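Local coordinates for protein probable nitrite reductase [nad(p)h] small subunit NIRD (Mycobacterium tuberculosis, PDB 4AIV) that probably associates with NirB as the small, Rieske-like subunit required for activity of the NADH-dependent reductase that converts nitrite to ammonium, at residues F38-D41 with D42-H46; A82-D86 with D87-L91. All coordinates share one frame; numbering follows the deposited sequence.

Contact 1: residues F38-D41 with D42-H46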
loop_
_atom_site.group_PDB
_atom_site.type_symbol
_atom_site.label_atom_id
_atom_site.label_comp_id
_atom_site.label_asym_id
_atom_site.label_seq_id
_atom_site.Cartn_x
_atom_site.Cartn_y
_atom_site.Cartn_z
ATOM N N PHE A 38 0.426 -2.883 -3.531
ATOM C CA PHE A 38 1.449 -2.999 -4.568
ATOM C C PHE A 38 2.287 -4.272 -4.374
ATOM O O PHE A 38 2.674 -4.602 -3.252
ATOM C CB PHE A 38 2.418 -1.811 -4.495
ATOM C CG PHE A 38 1.759 -0.456 -4.594
ATOM C CD1 PHE A 38 1.266 0.182 -3.459
ATOM C CD2 PHE A 38 1.661 0.193 -5.819
ATOM C CE1 PHE A 38 0.685 1.444 -3.548
ATOM C CE2 PHE A 38 1.071 1.459 -5.918
ATOM C CZ PHE A 38 0.581 2.077 -4.784
ATOM N N ARG A 39 2.591 -4.961 -5.468
ATOM C CA ARG A 39 3.635 -5.987 -5.472
ATOM C C ARG A 39 4.910 -5.395 -6.102
ATOM O O ARG A 39 4.845 -4.701 -7.121
ATOM C CB ARG A 39 3.162 -7.221 -6.245
ATOM C CG ARG A 39 4.261 -8.156 -6.740
ATOM C CD ARG A 39 3.648 -9.368 -7.444
ATOM N NE ARG A 39 4.656 -10.207 -8.088
ATOM C CZ ARG A 39 4.386 -11.302 -8.792
ATOM N NH1 ARG A 39 3.132 -11.713 -8.948
ATOM N NH2 ARG A 39 5.378 -11.992 -9.338
ATOM N N LEU A 40 6.065 -5.647 -5.489
ATOM C CA LEU A 40 7.330 -5.129 -6.016
ATOM C C LEU A 40 8.126 -6.217 -6.735
ATOM O O LEU A 40 7.807 -7.403 -6.627
ATOM C CB LEU A 40 8.182 -4.534 -4.889
ATOM C CG LEU A 40 7.503 -3.499 -3.983
ATOM C CD1 LEU A 40 8.501 -2.920 -2.991
ATOM C CD2 LEU A 40 6.850 -2.379 -4.802
ATOM N N ASP A 41 9.169 -5.806 -7.454
ATOM C CA ASP A 41 10.043 -6.746 -8.158
ATOM C C ASP A 41 10.687 -7.784 -7.257
ATOM O O ASP A 41 10.901 -8.921 -7.687
ATOM C CB ASP A 41 11.121 -6.014 -8.954
ATOM C CG ASP A 41 10.566 -5.362 -10.211
ATOM O OD1 ASP A 41 9.487 -5.801 -10.686
ATOM O OD2 ASP A 41 11.205 -4.413 -10.717
ATOM N N ASP A 42 10.993 -7.409 -6.015
ATOM C CA ASP A 42 11.576 -8.368 -5.067
ATOM C C ASP A 42 10.546 -9.383 -4.539
ATOM O O ASP A 42 10.864 -10.231 -3.697
ATOM C CB ASP A 42 12.311 -7.653 -3.921
ATOM C CG ASP A 42 11.363 -7.084 -2.845
ATOM O OD1 ASP A 42 10.124 -7.051 -3.042
ATOM O OD2 ASP A 42 11.878 -6.665 -1.784
ATOM N N GLY A 43 9.316 -9.286 -5.037
ATOM C CA GLY A 43 8.262 -10.221 -4.674
ATOM C C GLY A 43 7.349 -9.763 -3.541
ATOM O O GLY A 43 6.256 -10.309 -3.353
ATOM N N SER A 44 7.788 -8.765 -2.784
ATOM C CA SER A 44 7.028 -8.300 -1.623
ATOM C C SER A 44 5.720 -7.615 -2.021
ATOM O O SER A 44 5.612 -7.032 -3.108
ATOM C CB SER A 44 7.869 -7.339 -0.775
ATOM O OG SER A 44 8.126 -6.120 -1.466
ATOM N N VAL A 45 4.728 -7.710 -1.139
ATOM C CA VAL A 45 3.505 -6.930 -1.283
ATOM C C VAL A 45 3.447 -5.913 -0.157
ATOM O O VAL A 45 3.885 -6.188 0.961
ATOM C CB VAL A 45 2.218 -7.814 -1.304
ATOM C CG1 VAL A 45 2.214 -8.713 -2.537
ATOM C CG2 VAL A 45 2.091 -8.646 -0.021
ATOM N N HIS A 46 2.935 -4.723 -0.463
ATOM C CA HIS A 46 2.843 -3.652 0.523
ATOM C C HIS A 46 1.490 -2.965 0.409
ATOM O O HIS A 46 1.004 -2.709 -0.700
ATOM C CB HIS A 46 3.975 -2.640 0.327
ATOM C CG HIS A 46 5.337 -3.230 0.522
ATOM N ND1 HIS A 46 5.962 -3.288 1.745
ATOM C CD2 HIS A 46 6.172 -3.839 -0.357
ATOM C CE1 HIS A 46 7.125 -3.887 1.623
ATOM N NE2 HIS A 46 7.286 -4.230 0.347
#

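Contact 2: residues A82-D86 with D87-L91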
loop_
_atom_site.group_PDB
_atom_site.type_symbol
_atom_site.label_atom_id
_atom_site.label_comp_id
_atom_site.label_asym_id
_atom_site.label_seq_id
_atom_site.Cartn_x
_atom_site.Cartn_y
_atom_site.Cartn_z
ATOM N N ALA A 82 6.459 11.572 -2.469
ATOM C CA ALA A 82 6.880 10.191 -2.215
ATOM C C ALA A 82 6.489 9.696 -0.824
ATOM O O ALA A 82 6.725 10.383 0.184
ATOM C CB ALA A 82 8.401 10.046 -2.412
ATOM N N PHE A 83 5.890 8.506 -0.780
ATOM C CA PHE A 83 5.543 7.837 0.471
ATOM C C PHE A 83 6.249 6.479 0.549
ATOM O O PHE A 83 6.113 5.650 -0.351
ATOM C CB PHE A 83 4.022 7.647 0.591
ATOM C CG PHE A 83 3.255 8.946 0.681
ATOM C CD1 PHE A 83 2.904 9.638 -0.468
ATOM C CD2 PHE A 83 2.892 9.478 1.918
ATOM C CE1 PHE A 83 2.202 10.838 -0.397
ATOM C CE2 PHE A 83 2.188 10.677 1.996
ATOM C CZ PHE A 83 1.842 11.357 0.831
ATOM N N ALA A 84 6.998 6.264 1.629
ATOM C CA ALA A 84 7.684 4.991 1.862
ATOM C C ALA A 84 6.678 3.848 2.021
ATOM O O ALA A 84 5.717 3.962 2.787
ATOM C CB ALA A 84 8.567 5.095 3.095
ATOM N N LEU A 85 6.889 2.742 1.304
ATOM C CA LEU A 85 5.922 1.637 1.355
ATOM C C LEU A 85 6.043 0.835 2.654
ATOM O O LEU A 85 5.094 0.155 3.070
ATOM C CB LEU A 85 6.046 0.736 0.110
ATOM C CG LEU A 85 5.571 1.366 -1.214
ATOM C CD1 LEU A 85 5.917 0.481 -2.431
ATOM C CD2 LEU A 85 4.073 1.635 -1.170
ATOM N N ASP A 86 7.197 0.936 3.314
ATOM C CA ASP A 86 7.424 0.155 4.527
ATOM C C ASP A 86 6.709 0.711 5.764
ATOM O O ASP A 86 6.200 -0.055 6.578
ATOM C CB ASP A 86 8.927 -0.104 4.792
ATOM C CG ASP A 86 9.735 1.178 5.032
ATOM O OD1 ASP A 86 9.163 2.288 5.029
ATOM O OD2 ASP A 86 10.960 1.064 5.243
ATOM N N ASP A 87 6.636 2.033 5.892
ATOM C CA ASP A 87 5.990 2.622 7.065
ATOM C C ASP A 87 4.997 3.745 6.744
ATOM O O ASP A 87 4.495 4.408 7.649
ATOM C CB ASP A 87 7.036 3.099 8.075
ATOM C CG ASP A 87 7.924 4.207 7.531
ATOM O OD1 ASP A 87 7.651 4.746 6.430
ATOM O OD2 ASP A 87 8.910 4.544 8.217
ATOM N N GLY A 88 4.738 3.972 5.460
ATOM C CA GLY A 88 3.778 4.984 5.048
ATOM C C GLY A 88 4.217 6.432 5.220
ATOM O O GLY A 88 3.458 7.347 4.892
ATOM N N SER A 89 5.431 6.658 5.721
ATOM C CA SER A 89 5.900 8.032 5.923
ATOM C C SER A 89 6.091 8.777 4.606
ATOM O O SER A 89 6.603 8.226 3.624
ATOM C CB SER A 89 7.194 8.078 6.750
ATOM O OG SER A 89 8.253 7.392 6.102
ATOM N N CYS A 90 5.684 10.041 4.586
ATOM C CA CYS A 90 5.975 10.886 3.438
ATOM C C CYS A 90 7.455 11.243 3.482
ATOM O O CYS A 90 7.926 11.902 4.412
ATOM C CB CYS A 90 5.129 12.156 3.453
ATOM S SG CYS A 90 5.380 13.217 1.993
ATOM N N LEU A 91 8.189 10.806 2.469
ATOM C CA LEU A 91 9.629 11.034 2.438
ATOM C C LEU A 91 9.960 12.495 2.117
ATOM O O LEU A 91 11.080 12.938 2.339
ATOM C CB LEU A 91 10.292 10.081 1.439
ATOM C CG LEU A 91 10.164 8.579 1.751
ATOM C CD1 LEU A 91 10.754 7.736 0.617
ATOM C CD2 LEU A 91 10.838 8.234 3.082
#

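Contact 1: residues F38-D41 with D42-H46
F38 and H46 face each other as a hydrogen-bonded antiparallel pair at the closed end of the beta hairpin made by strands 34-39 and 45-49. F38 N donates to H46 O at 2.9 Å, and H46 N returns a bond of 2.8 Å to F38 O. One step nearer the turn, R39 and V45 form a non-hydrogen-bonded pair, beyond which L40 N reaches S44 O at 2.8 Å. The reversal itself is a type I beta turn from L40 to G43, closed by G43 N on L40 O; this donor stands above the carbonyl plane, 54° out of it. G43, the last residue of the turn, has a positive phi of 95°, where a side chain would jam against the preceding carbonyl oxygen.

A chain of polar side chains runs along one flank of the loop. D42 OD1 takes S44 N at 2.9 Å, an Asx turn, from above the carboxylate plane, and also S44 OG at 2.7 Å through its syn lone pair. With chi1 of 67°, S44 OG sits between its own backbone N and carbonyl carbon, placed to bond D42 and to accept from H46 NE2, 2.8 Å away.

L40 packs over the polar side chains: its CD1 lies 3.6 Å from H46 CD2 and also beside S44 OG, the leucine crossing the histidine at about a right angle and meeting its ring obliquely. On the face opposite F38 and H46, R39 CB lies near V45 CG1, while V45 also touches A103 and V105 of the adjacent strand 100-105.

These bonds give S44 OG a donor and an acceptor partner at once and help to hold the imidazole's rotation. Because H46 NE2 donates, it carries a proton, and the carboxylate at the far end would probably favour that polarity.

Contact 2: residues A82-D86 with D87-L91
The short tight loop that follows strand 82-84, an edge strand of a three-stranded antiparallel sheet, folds back so that F83 and C90 bridge their backbones at a single point. Beside this bridge, A84 N donates to S89 O at 2.8 Å and L91 N to A82 O at 2.7 Å. G88 N makes a weak bond to A84 O, bent to 129°, and the positive phi of G88 suits glycine.

C90 SG lies over one face of the F83 ring, 4.3 Å from the centroid and offset toward the rim, a sulfur-aromatic contact. The sulfur gets there because chi1 of -177° turns it away from its own backbone N, while C90 CB packs on F83 CE2 at 3.6 Å. G88 O meets the same ring at its edge, in plane. L91 CD2 packs on A84 CB at 3.9 Å.

D87 OD1 receives both S89 OG (2.7 Å) and S89 N (3.0 Å) from the same face of its carboxylate. D86 OD1 approaches this oxygen to 3.2 Å, a pairing of like charges probably offset by R71 NH2, which makes salt bridges to D86 OD1 and D87 OD2. The bond from S89 N to D87 OD1 makes an Asx turn within the loop that reverses the chain at the edge of the small sheet of this Rieske-like domain.

How the contacts relate
Contact 1 precedes contact 2 along the chain, and their centres lie about 15 Å apart, yet L85 brings them together. L40 CD2 meets L85 CD1 at 3.8 Å, and F38 CD1 approaches L85 CD2 at 3.9 Å. Contact 1 belongs to the larger, six-stranded sheet and contact 2 to the small three-stranded one, so this apolar patch packs the hairpin of the larger sheet against the loop that leaves the smaller one; F38 and L40 also touch V65 of strand 64-68. Both loops use the same device, an aspartate accepting from a serine two residues on. A glycerol, probably from crystallisation, lies about 4 Å from the L40 side chain and about 6 Å from that of L85.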